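PDB 3TZG: DUF4595 domain-containing protein from Bacteroides vulgatus, which is of unknown function but folds as a porin-like beta barrel, consistent with a relationship to the membrane beta-barrel proteins. Local coordinates for residues Ile163-Gln166 against Asn170-Ala173; Tyr174-Asp179 against Phe185-Asn190. One frame throughout, in Å; residues are numbered along the deposited sequence.

Followed from the N terminus, the chain leaves strand 163-164 and makes interaction 1 almost at once, with three residues between Ile163-Gln166 and Asn170-Ala173. The same excursion runs on through Tyr174-Asp179 and helix 181-188, whose last turn folds back in interaction 2 across five residues. The two contacts therefore stand in series, neither nested nor crossed, with centres about 11 Å apart. They are stitched together at Asn170: its N lies 3.0 Å from Leu188 O and its ND2 3.2 Å from Phe187 O, both probable hydrogen bonds. Together they tie strand 163-164 at the barrel wall to a helix near the centre of the chain.

Interaction 1 (Ile163-Gln166 against Asn170-Ala173); sequences INYQ and NLQA
Tyr165 reaches Asn170 and Leu171 through its hydroxyl and one side of its ring, bridging backbones whose nearest CA atoms, those of Tyr165 and Leu171, stay 8.7 Å apart. The phenol can span this gap because its chi1 of 76° sets CG between the backbone N and the carbonyl carbon, and CB is directed at the other segment. Asn170 comes first. Its CB heads away, yet the amide returns toward the ring, leaving OD1 3.3 Å from Tyr165 OH; amide and ring planes differ by just 4°, while the two side chains cross at about a right angle. The carbonyl of Asn170 accepts Ala173 N at 3.2 Å, the bond that closes the short 3-10 turn.

Leu171 follows and meets the tyrosine twice. Its backbone N donates to Tyr165 OH at 2.9 Å, with a moderately bent N-H...O angle of 135°, and approaches the ring obliquely. Its side chain lies against the same ring: CG is 3.7 Å from Tyr165 CE2, CD1 lies against both CD2 and CE2 of Tyr165, and CB sits 4.3 Å from the ring centroid, an off-centre CH-pi contact. Pro228 of strand 227-235 touches both side chains. Gln172 comes only to the margin of the contact, and its NE2 turns to Asn196 O for a hydrogen bond.

The phenol oxygen thus serves as acceptor for an N-H at the start of a 3-10 segment, and it also has a weak hydrogen bond with Leu169 O. All four touching residues are buried. The chemistry implies that the ring packs against the leucine side chain while the hydroxyl takes up a backbone donor, so one tyrosine offers a buried N-H an acceptor and gives the leucine an apolar partner.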
loop_
_atom_site.group_PDB
_atom_site.type_symbol
_atom_site.label_atom_id
_atom_site.label_comp_id
_atom_site.label_asym_id
_atom_site.label_seq_id
_atom_site.Cartn_x
_atom_site.Cartn_y
_atom_site.Cartn_z
ATOM N N ILE A 163 13.526 -5.883 -13.034
ATOM C CA ILE A 163 12.308 -6.684 -13.050
ATOM C C ILE A 163 11.175 -5.751 -13.447
ATOM O O ILE A 163 10.942 -4.720 -12.810
ATOM C CB ILE A 163 12.088 -7.395 -11.693
ATOM C CG1 ILE A 163 13.253 -8.392 -11.454
ATOM C CG2 ILE A 163 10.724 -8.126 -11.678
ATOM C CD1 ILE A 163 13.485 -8.791 -10.077
ATOM N N ASN A 164 10.533 -6.078 -14.553
ATOM C CA ASN A 164 9.437 -5.294 -15.109
ATOM C C ASN A 164 8.263 -6.192 -15.366
ATOM O O ASN A 164 8.424 -7.375 -15.680
ATOM C CB ASN A 164 9.861 -4.565 -16.395
ATOM C CG ASN A 164 10.947 -3.549 -16.141
ATOM O OD1 ASN A 164 10.706 -2.445 -15.615
ATOM N ND2 ASN A 164 12.182 -3.926 -16.462
ATOM N N TYR A 165 7.083 -5.630 -15.198
ATOM C CA TYR A 165 5.853 -6.354 -15.391
ATOM C C TYR A 165 4.862 -5.486 -16.132
ATOM O O TYR A 165 5.052 -4.266 -16.253
ATOM C CB TYR A 165 5.289 -6.800 -14.027
ATOM C CG TYR A 165 4.628 -5.689 -13.228
ATOM C CD1 TYR A 165 5.386 -4.802 -12.471
ATOM C CD2 TYR A 165 3.247 -5.535 -13.219
ATOM C CE1 TYR A 165 4.794 -3.762 -11.764
ATOM C CE2 TYR A 165 2.641 -4.496 -12.511
ATOM C CZ TYR A 165 3.421 -3.619 -11.773
ATOM O OH TYR A 165 2.851 -2.604 -11.047
ATOM N N GLN A 166 3.778 -6.119 -16.574
ATOM C CA GLN A 166 2.653 -5.454 -17.208
ATOM C C GLN A 166 1.390 -6.040 -16.606
ATOM O O GLN A 166 1.174 -7.246 -16.710
ATOM C CB GLN A 166 2.703 -5.603 -18.723
ATOM C CG GLN A 166 2.082 -4.428 -19.495
ATOM C CD GLN A 166 3.004 -3.230 -19.620
ATOM O OE1 GLN A 166 2.720 -2.144 -19.100
ATOM N NE2 GLN A 166 4.120 -3.392 -20.332
ATOM N N ASN A 170 -1.182 -1.746 -9.702
ATOM C CA ASN A 170 0.175 -1.347 -9.359
ATOM C C ASN A 170 0.636 -2.330 -8.312
ATOM O O ASN A 170 0.430 -2.121 -7.108
ATOM C CB ASN A 170 0.259 0.116 -8.915
ATOM C CG ASN A 170 1.654 0.562 -8.577
ATOM O OD1 ASN A 170 2.654 -0.044 -8.986
ATOM N ND2 ASN A 170 1.761 1.655 -7.850
ATOM N N LEU A 171 1.258 -3.423 -8.787
ATOM C CA LEU A 171 1.676 -4.564 -7.964
ATOM C C LEU A 171 2.783 -4.217 -6.935
ATOM O O LEU A 171 2.946 -5.009 -6.001
ATOM C CB LEU A 171 2.115 -5.745 -8.847
ATOM C CG LEU A 171 0.947 -6.279 -9.724
ATOM C CD1 LEU A 171 1.370 -7.415 -10.573
ATOM C CD2 LEU A 171 -0.286 -6.646 -8.883
ATOM N N GLN A 172 3.431 -3.006 -7.015
ATOM C CA GLN A 172 4.415 -2.506 -6.031
ATOM C C GLN A 172 3.778 -2.382 -4.674
ATOM O O GLN A 172 4.470 -2.452 -3.652
ATOM C CB GLN A 172 4.980 -1.140 -6.422
ATOM C CG GLN A 172 5.616 -1.068 -7.792
ATOM C CD GLN A 172 5.796 0.357 -8.265
ATOM O OE1 GLN A 172 5.690 1.336 -7.491
ATOM N NE2 GLN A 172 6.051 0.499 -9.572
ATOM N N ALA A 173 2.428 -2.176 -4.657
ATOM C CA ALA A 173 1.642 -2.047 -3.428
ATOM C C ALA A 173 1.778 -3.286 -2.550
ATOM O O ALA A 173 1.566 -3.205 -1.347
ATOM C CB ALA A 173 0.183 -1.814 -3.771
#

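Interaction 2 (Tyr174-Asp179 against Phe185-Asn190)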
loop_
_atom_site.group_PDB
_atom_site.type_symbol
_atom_site.label_atom_id
_atom_site.label_comp_id
_atom_site.label_asym_id
_atom_site.label_seq_id
_atom_site.Cartn_x
_atom_site.Cartn_y
_atom_site.Cartn_z
ATOM N N TYR A 174 2.128 -4.438 -3.142
ATOM C CA TYR A 174 2.269 -5.665 -2.381
ATOM C C TYR A 174 3.643 -5.751 -1.717
ATOM O O TYR A 174 3.807 -6.628 -0.866
ATOM C CB TYR A 174 2.010 -6.897 -3.265
ATOM C CG TYR A 174 0.545 -7.083 -3.612
ATOM C CD1 TYR A 174 -0.372 -7.499 -2.650
ATOM C CD2 TYR A 174 0.068 -6.800 -4.887
ATOM C CE1 TYR A 174 -1.729 -7.610 -2.943
ATOM C CE2 TYR A 174 -1.291 -6.905 -5.193
ATOM C CZ TYR A 174 -2.188 -7.314 -4.217
ATOM O OH TYR A 174 -3.535 -7.474 -4.497
ATOM N N VAL A 175 4.606 -4.831 -2.036
ATOM C CA VAL A 175 5.955 -4.864 -1.432
ATOM C C VAL A 175 6.417 -3.508 -0.818
ATOM O O VAL A 175 7.334 -3.508 0.013
ATOM C CB VAL A 175 7.032 -5.322 -2.434
ATOM C CG1 VAL A 175 6.789 -6.746 -2.901
ATOM C CG2 VAL A 175 7.167 -4.374 -3.623
ATOM N N ILE A 176 5.848 -2.371 -1.240
ATOM C CA ILE A 176 6.350 -1.079 -0.720
ATOM C C ILE A 176 5.744 -0.768 0.667
ATOM O O ILE A 176 4.844 -1.480 1.151
ATOM C CB ILE A 176 6.180 0.116 -1.686
ATOM C CG1 ILE A 176 4.704 0.518 -1.836
ATOM C CG2 ILE A 176 6.872 -0.253 -3.027
ATOM C CD1 ILE A 176 4.414 1.647 -2.744
ATOM N N ASP A 177 6.366 0.250 1.323
ATOM C CA ASP A 177 6.146 0.777 2.673
ATOM C C ASP A 177 5.035 1.781 2.692
ATOM O O ASP A 177 5.184 2.839 2.094
ATOM C CB ASP A 177 7.447 1.461 3.125
ATOM C CG ASP A 177 7.782 1.328 4.582
ATOM O OD1 ASP A 177 8.426 0.320 4.949
ATOM O OD2 ASP A 177 7.463 2.255 5.348
ATOM N N TYR A 178 3.935 1.491 3.391
ATOM C CA TYR A 178 2.788 2.408 3.519
ATOM C C TYR A 178 2.134 2.248 4.918
ATOM O O TYR A 178 2.381 1.263 5.626
ATOM C CB TYR A 178 1.755 2.192 2.386
ATOM C CG TYR A 178 1.255 0.771 2.313
ATOM C CD1 TYR A 178 0.283 0.309 3.192
ATOM C CD2 TYR A 178 1.793 -0.131 1.405
ATOM C CE1 TYR A 178 -0.101 -1.026 3.207
ATOM C CE2 TYR A 178 1.377 -1.457 1.376
ATOM C CZ TYR A 178 0.422 -1.901 2.277
ATOM O OH TYR A 178 -0.007 -3.209 2.266
ATOM N N ASP A 179 1.302 3.221 5.309
ATOM C CA ASP A 179 0.634 3.145 6.594
ATOM C C ASP A 179 -0.881 2.897 6.375
ATOM O O ASP A 179 -1.594 3.782 5.903
ATOM C CB ASP A 179 0.914 4.428 7.403
ATOM C CG ASP A 179 -0.034 4.650 8.559
ATOM O OD1 ASP A 179 -0.054 3.793 9.487
ATOM O OD2 ASP A 179 -0.807 5.647 8.506
ATOM N N PHE A 185 -4.569 0.502 -1.023
ATOM C CA PHE A 185 -5.464 0.776 -2.139
ATOM C C PHE A 185 -5.052 2.048 -2.905
ATOM O O PHE A 185 -5.108 2.052 -4.144
ATOM C CB PHE A 185 -6.905 0.884 -1.654
ATOM C CG PHE A 185 -7.482 -0.477 -1.364
ATOM C CD1 PHE A 185 -7.579 -1.442 -2.367
ATOM C CD2 PHE A 185 -7.910 -0.813 -0.082
ATOM C CE1 PHE A 185 -8.082 -2.717 -2.082
ATOM C CE2 PHE A 185 -8.416 -2.088 0.194
ATOM C CZ PHE A 185 -8.495 -3.027 -0.807
ATOM N N TYR A 186 -4.575 3.081 -2.188
ATOM C CA TYR A 186 -4.092 4.306 -2.814
ATOM C C TYR A 186 -3.003 4.006 -3.843
ATOM O O TYR A 186 -3.060 4.561 -4.933
ATOM C CB TYR A 186 -3.560 5.282 -1.755
ATOM C CG TYR A 186 -2.809 6.464 -2.329
ATOM C CD1 TYR A 186 -3.484 7.613 -2.742
ATOM C CD2 TYR A 186 -1.422 6.446 -2.437
ATOM C CE1 TYR A 186 -2.791 8.722 -3.231
ATOM C CE2 TYR A 186 -0.718 7.548 -2.924
ATOM C CZ TYR A 186 -1.406 8.686 -3.310
ATOM O OH TYR A 186 -0.716 9.760 -3.797
ATOM N N PHE A 187 -2.025 3.129 -3.506
ATOM C CA PHE A 187 -0.942 2.738 -4.408
ATOM C C PHE A 187 -1.411 1.709 -5.430
ATOM O O PHE A 187 -1.137 1.904 -6.624
ATOM C CB PHE A 187 0.291 2.204 -3.648
ATOM C CG PHE A 187 1.047 3.325 -2.963
ATOM C CD1 PHE A 187 1.743 4.272 -3.703
ATOM C CD2 PHE A 187 1.019 3.464 -1.586
ATOM C CE1 PHE A 187 2.392 5.337 -3.078
ATOM C CE2 PHE A 187 1.674 4.542 -0.962
ATOM C CZ PHE A 187 2.354 5.464 -1.716
ATOM N N LEU A 188 -2.141 0.644 -4.987
ATOM C CA LEU A 188 -2.636 -0.451 -5.860
ATOM C C LEU A 188 -3.504 0.075 -7.022
ATOM O O LEU A 188 -3.391 -0.444 -8.127
ATOM C CB LEU A 188 -3.450 -1.473 -5.042
ATOM C CG LEU A 188 -3.952 -2.732 -5.769
ATOM C CD1 LEU A 188 -2.871 -3.798 -5.828
ATOM C CD2 LEU A 188 -5.170 -3.312 -5.080
ATOM N N LEU A 189 -4.346 1.103 -6.772
ATOM C CA LEU A 189 -5.267 1.660 -7.773
ATOM C C LEU A 189 -4.662 2.894 -8.460
ATOM O O LEU A 189 -5.346 3.533 -9.269
ATOM C CB LEU A 189 -6.624 2.030 -7.115
ATOM C CG LEU A 189 -7.312 0.986 -6.194
ATOM C CD1 LEU A 189 -8.702 1.423 -5.846
ATOM C CD2 LEU A 189 -7.363 -0.420 -6.821
ATOM N N ASN A 190 -3.376 3.216 -8.151
ATOM C CA ASN A 190 -2.589 4.324 -8.708
ATOM C C ASN A 190 -3.349 5.676 -8.593
ATOM O O ASN A 190 -3.434 6.445 -9.573
ATOM C CB ASN A 190 -2.197 4.054 -10.181
ATOM C CG ASN A 190 -1.054 4.917 -10.673
ATOM O OD1 ASN A 190 -0.104 5.228 -9.935
ATOM N ND2 ASN A 190 -1.106 5.302 -11.941
#
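Tyr174 and Tyr178 meet Leu188 and Phe187 across backbones that remain well separated, with CA-CA distances of 8.0 Å for Tyr174-Leu188 and 8.8 Å for Tyr178-Phe187. The first segment is largely irregular; the second is the end of helix 181-188, where Asn190, at positive phi, terminates the helix in a Schellman motif. Leu189 N bonds to Phe185 O, and Asn190 N to Phe187 O.

The contact itself is apolar. Ile176 lays CD1 over one face of the Phe187 ring, 3.9 Å from the centroid and 16° off the normal, a CH-pi approach. Tyr186 CD2 stands over the opposite face, so the ring is sandwiched. The centre of the contact lies about 2 Å from the centre of the chain, inside the barrel, where partners such as Ile108 and Leu136 come from wall strands; a segment folded inward in this way is reminiscent of the inward-folded loop of porins, though a comparable role here is only inferred. Replacing Phe187 by an alanine would probably leave Ile176 CD1 and Tyr186 without the ring that separates them and open a gap there.

Tyr178 adds its CB, 4.1 Å from Phe187 CE2. At the other end, Leu188 has CG anti to the backbone N (chi1 -175°), which carries CD1 to within 3.5 Å of Tyr174 CE2, while Tyr174 OH continues past the leucine to hydrogen-bond Tyr37 OH.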